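Local coordinates for protein muramidase (Sodiomyces alcalophilus, PDB 6ZM8) that probably cleaves the peptidoglycan of bacterial cell walls as a fungal lysozyme of glycoside hydrolase family 25, at residues T50-P64 with D86-P100. Numbering follows the deposited sequence. Where two conformers were deposited one is given.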
ATOM      1  N   THR A  50       3.791  11.254 -11.982  1.00  7.77           N
ATOM      2  CA  THR A  50       2.960  11.317 -13.181  1.00  8.59           C
ATOM      3  C   THR A  50       3.776  11.857 -14.367  1.00  9.06           C
ATOM      4  O   THR A  50       3.724  11.324 -15.472  1.00 10.65           O
ATOM      5  CB  THR A  50       1.732  12.181 -12.944  1.00  8.74           C
ATOM      6  OG1 THR A  50       0.999  11.687 -11.813  1.00  8.57           O
ATOM      7  CG2 THR A  50       0.804  12.173 -14.146  1.00 11.16           C
ATOM      8  N   GLN A  51       4.486  12.958 -14.130  1.00  9.29           N
ATOM      9  CA  GLN A  51       5.185  13.699 -15.183  1.00 10.40           C
ATOM     10  C   GLN A  51       6.403  12.956 -15.710  1.00 10.65           C
ATOM     11  O   GLN A  51       6.971  13.374 -16.718  1.00 13.72           O
ATOM     12  CB  GLN A  51       5.598  15.072 -14.656  1.00 12.99           C
ATOM     13  CG  GLN A  51       4.403  15.962 -14.412  1.00 15.74           C
ATOM     14  CD  GLN A  51       4.909  17.235 -13.754  1.00 22.48           C
ATOM     15  OE1 GLN A  51       6.011  17.305 -13.194  1.00 32.04           O
ATOM     16  NE2 GLN A  51       4.082  18.254 -13.753  1.00 26.45           N
ATOM     17  N   ASN A  52       6.849  11.924 -15.030  1.00  9.56           N
ATOM     18  CA  ASN A  52       8.089  11.210 -15.375  1.00  9.76           C
ATOM     19  C   ASN A  52       7.840   9.744 -15.691  1.00  9.58           C
ATOM     20  O   ASN A  52       8.749   8.921 -15.649  1.00 11.66           O
ATOM     21  CB  ASN A  52       9.127  11.409 -14.286  1.00 10.83           C
ATOM     22  CG  ASN A  52       9.644  12.818 -14.273  1.00 12.27           C
ATOM     23  OD1 ASN A  52      10.463  13.176 -15.114  1.00 15.76           O
ATOM     24  ND2 ASN A  52       9.111  13.665 -13.408  1.00 12.32           N
ATOM     25  N   GLY A  53       6.625   9.432 -16.127  1.00  9.51           N
ATOM     26  CA  GLY A  53       6.349   8.133 -16.734  1.00 10.33           C
ATOM     27  C   GLY A  53       6.096   7.012 -15.748  1.00  8.16           C
ATOM     28  O   GLY A  53       6.071   5.856 -16.177  1.00  9.36           O
ATOM     29  N   PHE A  54       5.896   7.310 -14.482  1.00  7.09           N
ATOM     30  CA  PHE A  54       5.604   6.264 -13.505  1.00  6.51           C
ATOM     31  C   PHE A  54       4.144   5.824 -13.530  1.00  6.14           C
ATOM     32  O   PHE A  54       3.220   6.594 -13.719  1.00  7.00           O
ATOM     33  CB  PHE A  54       5.938   6.746 -12.091  1.00  6.52           C
ATOM     34  CG  PHE A  54       7.387   6.556 -11.783  1.00  6.21           C
ATOM     35  CD1 PHE A  54       8.351   7.450 -12.227  1.00  7.57           C
ATOM     36  CD2 PHE A  54       7.826   5.402 -11.141  1.00  6.66           C
ATOM     37  CE1 PHE A  54       9.708   7.173 -12.073  1.00  8.42           C
ATOM     38  CE2 PHE A  54       9.173   5.129 -10.994  1.00  7.34           C
ATOM     39  CZ  PHE A  54      10.113   6.014 -11.474  1.00  7.74           C
ATOM     40  N   ILE A  55       3.999   4.536 -13.211  1.00  6.05           N
ATOM     41  CA  ILE A  55       2.768   3.969 -12.672  1.00  6.01           C
ATOM     42  C   ILE A  55       2.814   4.270 -11.154  1.00  5.76           C
ATOM     43  O   ILE A  55       3.869   4.095 -10.533  1.00  7.18           O
ATOM     44  CB  ILE A  55       2.700   2.470 -13.000  1.00  6.69           C
ATOM     45  CG1 ILE A  55       2.567   2.288 -14.521  1.00  7.93           C
ATOM     46  CG2 ILE A  55       1.587   1.793 -12.251  1.00  7.52           C
ATOM     47  CD1 ILE A  55       2.694   0.877 -15.027  1.00 12.05           C
ATOM     48  N   ARG A  56       1.738   4.789 -10.592  1.00  5.31           N
ATOM     49  CA  ARG A  56       1.804   5.263  -9.205  1.00  5.24           C
ATOM     50  C   ARG A  56       0.515   4.969  -8.486  1.00  4.96           C
ATOM     51  O   ARG A  56      -0.566   4.925  -9.085  1.00  5.48           O
ATOM     52  CB  ARG A  56       2.190   6.746  -9.097  1.00  6.17           C
ATOM     53  CG  ARG A  56       1.167   7.738  -9.626  1.00  6.48           C
ATOM     54  CD  ARG A  56       1.222   7.942 -11.143  1.00  6.70           C
ATOM     55  NE  ARG A  56       0.324   8.992 -11.591  1.00  7.48           N
ATOM     56  CZ  ARG A  56      -0.990   8.856 -11.778  1.00  8.10           C
ATOM     57  NH1 ARG A  56      -1.564   7.664 -11.671  1.00  8.82           N
ATOM     58  NH2 ARG A  56      -1.716   9.905 -12.085  1.00  9.64           N
ATOM     59  N   GLY A  57       0.634   4.821  -7.175  1.00  5.26           N
ATOM     60  CA  GLY A  57      -0.509   4.707  -6.301  1.00  5.69           C
ATOM     61  C   GLY A  57      -0.239   5.418  -4.988  1.00  4.79           C
ATOM     62  O   GLY A  57       0.881   5.855  -4.712  1.00  5.24           O
ATOM     63  N   ALA A  58      -1.291   5.466  -4.179  1.00  4.89           N
ATOM     64  CA  ALA A  58      -1.252   6.077  -2.870  1.00  4.85           C
ATOM     65  C   ALA A  58      -1.422   5.019  -1.795  1.00  4.66           C
ATOM     66  O   ALA A  58      -2.017   3.952  -2.054  1.00  4.85           O
ATOM     67  CB  ALA A  58      -2.380   7.087  -2.748  1.00  5.68           C
ATOM     68  N   TYR A  59      -0.984   5.324  -0.567  1.00  4.79           N
ATOM     69  CA  TYR A  59      -1.267   4.436   0.560  1.00  4.77           C
ATOM     70  C   TYR A  59      -1.766   5.213   1.764  1.00  4.50           C
ATOM     71  O   TYR A  59      -1.537   6.444   1.924  1.00  5.16           O
ATOM     72  CB  TYR A  59      -0.099   3.496   0.896  1.00  4.98           C
ATOM     73  CG  TYR A  59       1.127   4.101   1.529  1.00  5.14           C
ATOM     74  CD1 TYR A  59       1.235   4.253   2.900  1.00  5.58           C
ATOM     75  CD2 TYR A  59       2.233   4.459   0.746  1.00  5.44           C
ATOM     76  CE1 TYR A  59       2.404   4.716   3.498  1.00  6.11           C
ATOM     77  CE2 TYR A  59       3.414   4.933   1.321  1.00  5.89           C
ATOM     78  CZ  TYR A  59       3.488   5.050   2.712  1.00  5.93           C
ATOM     79  OH  TYR A  59       4.645   5.510   3.298  1.00  7.10           O
ATOM     80  N   HIS A  60      -2.477   4.470   2.617  1.00  4.67           N
ATOM     81  CA  HIS A  60      -3.113   4.982   3.833  1.00  4.75           C
ATOM     82  C   HIS A  60      -2.555   4.234   5.025  1.00  4.75           C
ATOM     83  O   HIS A  60      -2.588   2.988   5.058  1.00  5.25           O
ATOM     84  CB  HIS A  60      -4.628   4.663   3.760  1.00  4.92           C
ATOM     85  CG  HIS A  60      -5.334   5.069   5.016  1.00  4.96           C
ATOM     86  ND1 HIS A  60      -5.623   6.408   5.271  1.00  5.58           N
ATOM     87  CD2 HIS A  60      -5.721   4.312   6.077  1.00  5.38           C
ATOM     88  CE1 HIS A  60      -6.204   6.425   6.456  1.00  5.90           C
ATOM     89  NE2 HIS A  60      -6.253   5.186   6.993  1.00  5.55           N
ATOM     90  N   PHE A  61      -2.072   4.957   6.045  1.00  5.02           N
ATOM     91  CA  PHE A  61      -1.634   4.317   7.283  1.00  5.22           C
ATOM     92  C   PHE A  61      -2.836   4.138   8.214  1.00  5.20           C
ATOM     93  O   PHE A  61      -3.412   5.117   8.731  1.00  5.58           O
ATOM     94  CB  PHE A  61      -0.503   5.097   7.957  1.00  5.91           C
ATOM     95  CG  PHE A  61       0.117   4.301   9.087  1.00  6.52           C
ATOM     96  CD1 PHE A  61      -0.458   4.220  10.349  1.00  6.74           C
ATOM     97  CD2 PHE A  61       1.231   3.537   8.841  1.00  8.37           C
ATOM     98  CE1 PHE A  61       0.083   3.400  11.339  1.00  7.35           C
ATOM     99  CE2 PHE A  61       1.785   2.745   9.827  1.00  9.85           C
ATOM    100  CZ  PHE A  61       1.214   2.668  11.076  1.00  8.56           C
ATOM    101  N   ALA A  62      -3.226   2.878   8.408  1.00  5.17           N
ATOM    102  CA  ALA A  62      -4.383   2.540   9.213  1.00  5.33           C
ATOM    103  C   ALA A  62      -4.173   2.900  10.695  1.00  5.50           C
ATOM    104  O   ALA A  62      -3.119   2.633  11.265  1.00  6.03           O
ATOM    105  CB  ALA A  62      -4.638   1.056   9.141  1.00  5.74           C
ATOM    106  N   GLN A  63      -5.259   3.399  11.291  1.00  6.01           N
ATOM    107  CA  GLN A  63      -5.321   3.642  12.742  1.00  6.28           C
ATOM    108  C   GLN A  63      -6.586   2.972  13.264  1.00  6.50           C
ATOM    109  O   GLN A  63      -7.623   3.634  13.421  1.00  7.20           O
ATOM    110  CB  GLN A  63      -5.276   5.145  13.041  1.00  7.23           C
ATOM    111  CG  GLN A  63      -3.888   5.726  12.826  1.00  7.81           C
ATOM    112  CD  GLN A  63      -2.880   5.346  13.903  1.00  8.14           C
ATOM    113  OE1 GLN A  63      -3.219   4.653  14.867  1.00  9.04           O
ATOM    114  NE2 GLN A  63      -1.643   5.807  13.727  1.00 10.13           N
ATOM    115  N   PRO A  64      -6.567   1.659  13.486  1.00  6.21           N
ATOM    116  CA  PRO A  64      -7.826   0.931  13.703  1.00  6.79           C
ATOM    117  C   PRO A  64      -8.575   1.265  14.979  1.00  7.54           C
ATOM    118  O   PRO A  64      -9.771   0.933  15.047  1.00  9.59           O
ATOM    119  CB  PRO A  64      -7.442  -0.548  13.659  1.00  7.30           C
ATOM    120  CG  PRO A  64      -6.223  -0.538  12.734  1.00  6.77           C
ATOM    121  CD  PRO A  64      -5.469   0.705  13.166  1.00  5.95           C
ATOM    122  N   ASP A  86      -6.651   4.704 -16.202  1.00 10.49           N
ATOM    123  CA  ASP A  86      -5.759   5.383 -17.164  1.00 11.54           C
ATOM    124  C   ASP A  86      -4.507   4.595 -17.423  1.00  9.98           C
ATOM    125  O   ASP A  86      -3.634   5.059 -18.160  1.00 10.62           O
ATOM    126  CB  ASP A  86      -5.453   6.817 -16.737  1.00 12.36           C
ATOM    127  CG  ASP A  86      -4.780   6.967 -15.362  1.00 11.19           C
ATOM    128  OD1 ASP A  86      -4.478   5.901 -14.755  1.00  9.15           O
ATOM    129  OD2 ASP A  86      -4.614   8.149 -14.847  1.00 14.80           O
ATOM    130  N   GLY A  87      -4.409   3.379 -16.872  1.00  9.60           N
ATOM    131  CA  GLY A  87      -3.253   2.498 -17.063  1.00  9.86           C
ATOM    132  C   GLY A  87      -2.064   2.852 -16.219  1.00  8.75           C
ATOM    133  O   GLY A  87      -1.089   2.117 -16.261  1.00  9.80           O
ATOM    134  N   ILE A  88      -2.145   3.946 -15.427  1.00  7.82           N
ATOM    135  CA  ILE A  88      -0.993   4.366 -14.654  1.00  7.33           C
ATOM    136  C   ILE A  88      -1.334   4.561 -13.173  1.00  6.23           C
ATOM    137  O   ILE A  88      -0.477   5.030 -12.431  1.00  6.72           O
ATOM    138  CB  ILE A  88      -0.323   5.631 -15.208  1.00  8.11           C
ATOM    139  CG1 ILE A  88      -1.256   6.829 -15.225  1.00  8.53           C
ATOM    140  CG2 ILE A  88       0.281   5.332 -16.584  1.00  9.38           C
ATOM    141  CD1 ILE A  88      -0.540   8.163 -15.351  1.00 10.40           C
ATOM    142  N   THR A  89      -2.543   4.195 -12.749  1.00  6.06           N
ATOM    143  CA  THR A  89      -2.950   4.389 -11.362  1.00  5.72           C
ATOM    144  C   THR A  89      -3.140   3.042 -10.708  1.00  5.33           C
ATOM    145  O   THR A  89      -4.020   2.254 -11.077  1.00  5.97           O
ATOM    146  CB  THR A  89      -4.230   5.231 -11.247  1.00  6.75           C
ATOM    147  OG1 THR A  89      -4.130   6.406 -12.052  1.00  7.63           O
ATOM    148  CG2 THR A  89      -4.433   5.664  -9.813  1.00  7.28           C
ATOM    149  N   LEU A  90      -2.285   2.741  -9.726  1.00  5.23           N
ATOM    150  CA  LEU A  90      -2.454   1.526  -8.956  1.00  5.18           C
ATOM    151  C   LEU A  90      -3.639   1.683  -8.003  1.00  4.91           C
ATOM    152  O   LEU A  90      -3.940   2.793  -7.534  1.00  5.45           O
ATOM    153  CB  LEU A  90      -1.184   1.249  -8.136  1.00  5.33           C
ATOM    154  CG  LEU A  90       0.041   0.918  -9.004  1.00  6.32           C
ATOM    155  CD1 LEU A  90       1.307   0.914  -8.162  1.00  7.83           C
ATOM    156  CD2 LEU A  90      -0.135  -0.389  -9.738  1.00  7.85           C
ATOM    157  N   PRO A  91      -4.298   0.579  -7.641  1.00  4.99           N
ATOM    158  CA  PRO A  91      -5.264   0.653  -6.555  1.00  5.17           C
ATOM    159  C   PRO A  91      -4.548   1.129  -5.288  1.00  4.85           C
ATOM    160  O   PRO A  91      -3.393   0.792  -5.035  1.00  5.24           O
ATOM    161  CB  PRO A  91      -5.762  -0.786  -6.421  1.00  5.98           C
ATOM    162  CG  PRO A  91      -4.567  -1.614  -6.917  1.00  6.41           C
ATOM    163  CD  PRO A  91      -4.001  -0.814  -8.056  1.00  5.62           C
ATOM    164  N   GLY A  92      -5.264   1.900  -4.470  1.00  4.82           N
ATOM    165  CA  GLY A  92      -4.688   2.360  -3.220  1.00  4.83           C
ATOM    166  C   GLY A  92      -4.331   1.172  -2.321  1.00  4.62           C
ATOM    167  O   GLY A  92      -4.961   0.100  -2.380  1.00  5.13           O
ATOM    168  N   ALA A  93      -3.347   1.410  -1.453  1.00  4.60           N
ATOM    169  CA  ALA A  93      -2.900   0.399  -0.509  1.00  4.57           C
ATOM    170  C   ALA A  93      -3.242   0.792   0.920  1.00  4.35           C
ATOM    171  O   ALA A  93      -3.058   1.946   1.353  1.00  5.18           O
ATOM    172  CB  ALA A  93      -1.395   0.181  -0.611  1.00  5.00           C
ATOM    173  N   LEU A  94      -3.718  -0.210   1.674  1.00  4.59           N
ATOM    174  CA  LEU A  94      -3.949  -0.120   3.107  1.00  4.69           C
ATOM    175  C   LEU A  94      -2.670  -0.599   3.809  1.00  4.55           C
ATOM    176  O   LEU A  94      -2.337  -1.786   3.738  1.00  5.01           O
ATOM    177  CB  LEU A  94      -5.123  -1.007   3.492  1.00  5.01           C
ATOM    178  CG  LEU A  94      -5.409  -1.062   4.993  1.00  5.49           C
ATOM    179  CD1 LEU A  94      -5.825   0.302   5.541  1.00  5.94           C
ATOM    180  CD2 LEU A  94      -6.479  -2.098   5.280  1.00  6.64           C
ATOM    181  N   ASP A  95      -1.979   0.326   4.493  1.00  4.77           N
ATOM    182  CA  ASP A  95      -0.778  -0.003   5.275  1.00  4.75           C
ATOM    183  C   ASP A  95      -1.263  -0.300   6.691  1.00  4.73           C
ATOM    184  O   ASP A  95      -1.589   0.626   7.468  1.00  5.25           O
ATOM    185  CB  ASP A  95       0.169   1.185   5.190  1.00  5.53           C
ATOM    186  CG  ASP A  95       1.391   1.097   6.053  1.00  6.25           C
ATOM    187  OD1 ASP A  95       1.516   0.107   6.801  1.00  6.88           O
ATOM    188  OD2 ASP A  95       2.218   2.028   5.983  1.00 10.01           O
ATOM    189  N   ILE A  96      -1.364  -1.594   6.986  1.00  4.58           N
ATOM    190  CA  ILE A  96      -1.956  -2.101   8.218  1.00  4.88           C
ATOM    191  C   ILE A  96      -0.869  -2.913   8.952  1.00  5.17           C
ATOM    192  O   ILE A  96      -0.510  -4.029   8.534  1.00  5.95           O
ATOM    193  CB  ILE A  96      -3.283  -2.844   7.950  1.00  5.51           C
ATOM    194  CG1 ILE A  96      -3.882  -3.426   9.218  1.00  6.52           C
ATOM    195  CG2 ILE A  96      -3.178  -3.941   6.895  1.00  6.08           C
ATOM    196  CD1 ILE A  96      -4.299  -2.424  10.257  1.00  7.50           C
ATOM    197  N   GLU A  97      -0.299  -2.295   9.977  1.00  5.44           N
ATOM    198  CA  GLU A  97       0.916  -2.790  10.587  0.70  5.92           C
ATOM    199  C   GLU A  97       0.994  -2.298  12.040  1.00  5.57           C
ATOM    200  O   GLU A  97       0.085  -1.670  12.565  1.00  6.16           O
ATOM    201  CB  GLU A  97       2.153  -2.306   9.796  0.70  6.64           C
ATOM    202  CG  GLU A  97       2.318  -0.797   9.854  0.70  6.99           C
ATOM    203  CD  GLU A  97       3.643  -0.363   9.228  0.70  7.84           C
ATOM    204  OE1 GLU A  97       4.659  -0.329   9.968  0.70 11.00           O
ATOM    205  OE2 GLU A  97       3.677  -0.013   8.052  0.70  7.13           O
ATOM    206  N   TYR A  98       2.151  -2.556  12.643  1.00  5.75           N
ATOM    207  CA  TYR A  98       2.401  -2.292  14.070  1.00  5.75           C
ATOM    208  C   TYR A  98       1.953  -0.880  14.449  1.00  6.25           C
ATOM    209  O   TYR A  98       2.345   0.128  13.852  1.00  6.95           O
ATOM    210  CB  TYR A  98       3.912  -2.397  14.374  1.00  6.36           C
ATOM    211  CG  TYR A  98       4.577  -3.595  13.730  1.00  5.83           C
ATOM    212  CD1 TYR A  98       4.630  -4.834  14.364  1.00  5.98           C
ATOM    213  CD2 TYR A  98       5.132  -3.490  12.460  1.00  6.33           C
ATOM    214  CE1 TYR A  98       5.192  -5.933  13.728  1.00  6.13           C
ATOM    215  CE2 TYR A  98       5.708  -4.563  11.836  1.00  6.43           C
ATOM    216  CZ  TYR A  98       5.735  -5.787  12.458  1.00  6.28           C
ATOM    217  OH  TYR A  98       6.331  -6.815  11.760  1.00  6.93           O
ATOM    218  N   ASN A  99       1.202  -0.812  15.547  1.00  6.42           N
ATOM    219  CA  ASN A  99       0.857   0.498  16.122  1.00  6.68           C
ATOM    220  C   ASN A  99       2.126   1.303  16.422  1.00  8.67           C
ATOM    221  O   ASN A  99       2.983   0.828  17.172  1.00 10.23           O
ATOM    222  CB  ASN A  99       0.089   0.216  17.396  1.00  7.14           C
ATOM    223  CG  ASN A  99      -0.438   1.458  18.091  1.00  7.30           C
ATOM    224  OD1 ASN A  99      -0.252   2.598  17.636  1.00  7.97           O
ATOM    225  ND2 ASN A  99      -1.118   1.211  19.206  1.00  7.76           N
ATOM    226  N   PRO A 100       2.234   2.518  15.838  1.00 10.75           N
ATOM    227  CA  PRO A 100       3.437   3.247  15.945  1.00 41.75           C
ATOM    228  C   PRO A 100       3.233   4.009  17.392  1.00 91.82           C
ATOM    229  O   PRO A 100       4.254   4.299  17.705  1.00 37.26           O
ATOM    230  CB  PRO A 100       3.436   4.381  14.911  1.00 19.66           C
ATOM    231  CG  PRO A 100       1.987   4.487  14.479  1.00 16.08           C
ATOM    232  CD  PRO A 100       1.396   3.139  14.816  1.00  9.83           C
TER
HETATM  233  O   HOH W   1      -4.481   9.448 -12.711  1.00 16.61           O
HETATM  234  O   HOH W   2      -3.753   4.713  -5.408  1.00  5.91           O
HETATM  235  O   HOH W   3      -1.322   0.409  10.360  1.00  6.41           O
HETATM  236  O   HOH W   4      -1.770   4.774  17.171  1.00 14.34           O
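Y59, H60 and F61 pair in parallel with A93, L94 and D95, the axes of strands 55-61 and 93-95 approaching to 4.7 Å at an angle of 30°. This is a beta-alpha-beta unit of the family 25 barrel, closed through helix 69-78. A58 O, H60 N, H60 O and A62 N alternate as acceptor and donor against A93 N, A93 O, D95 N and D95 O. A separate bridge joins R56 N to I88 O and R56 O to L90 N; the register slips by one residue before the regular pairing starts, and a water spans A58 N and L90 O there. G57, lacking a side chain, admits L90 CB to 4.0 Å from its CA.

R56 illustrates how one side chain can tie a loop to a strand. With CG set between backbone N and carbonyl carbon (chi1 67°) and a bend at chi2, its guanidinium folds back toward 86-100. In its plane, NE donates to T50 OG1 (2.8 Å) and NH1 to T89 OG1 (2.9 Å), while I88 CD1 sits over the centre of one face, 3.7 Å from CZ. NH2 reaches D86 OD2 through a water. A leucine here would probably leave T89 OG1 and this water without their donor and set the 86-89 turn freer to move.

At the carboxyl ends of the strands, where TIM barrels place their active sites, D95 and E97 match the family's Asp-x-Glu pattern. F61 directs CD2 to D95 OD2 (3.4 Å), ring and carboxylate planes 72° apart. From the opposite direction P100 CD meets F61 CE1 at 3.7 Å. Beyond, E33 receives Q63 NE2, and a water donates to Q63 OE1 and N99 OD1, 2.7 Å from each.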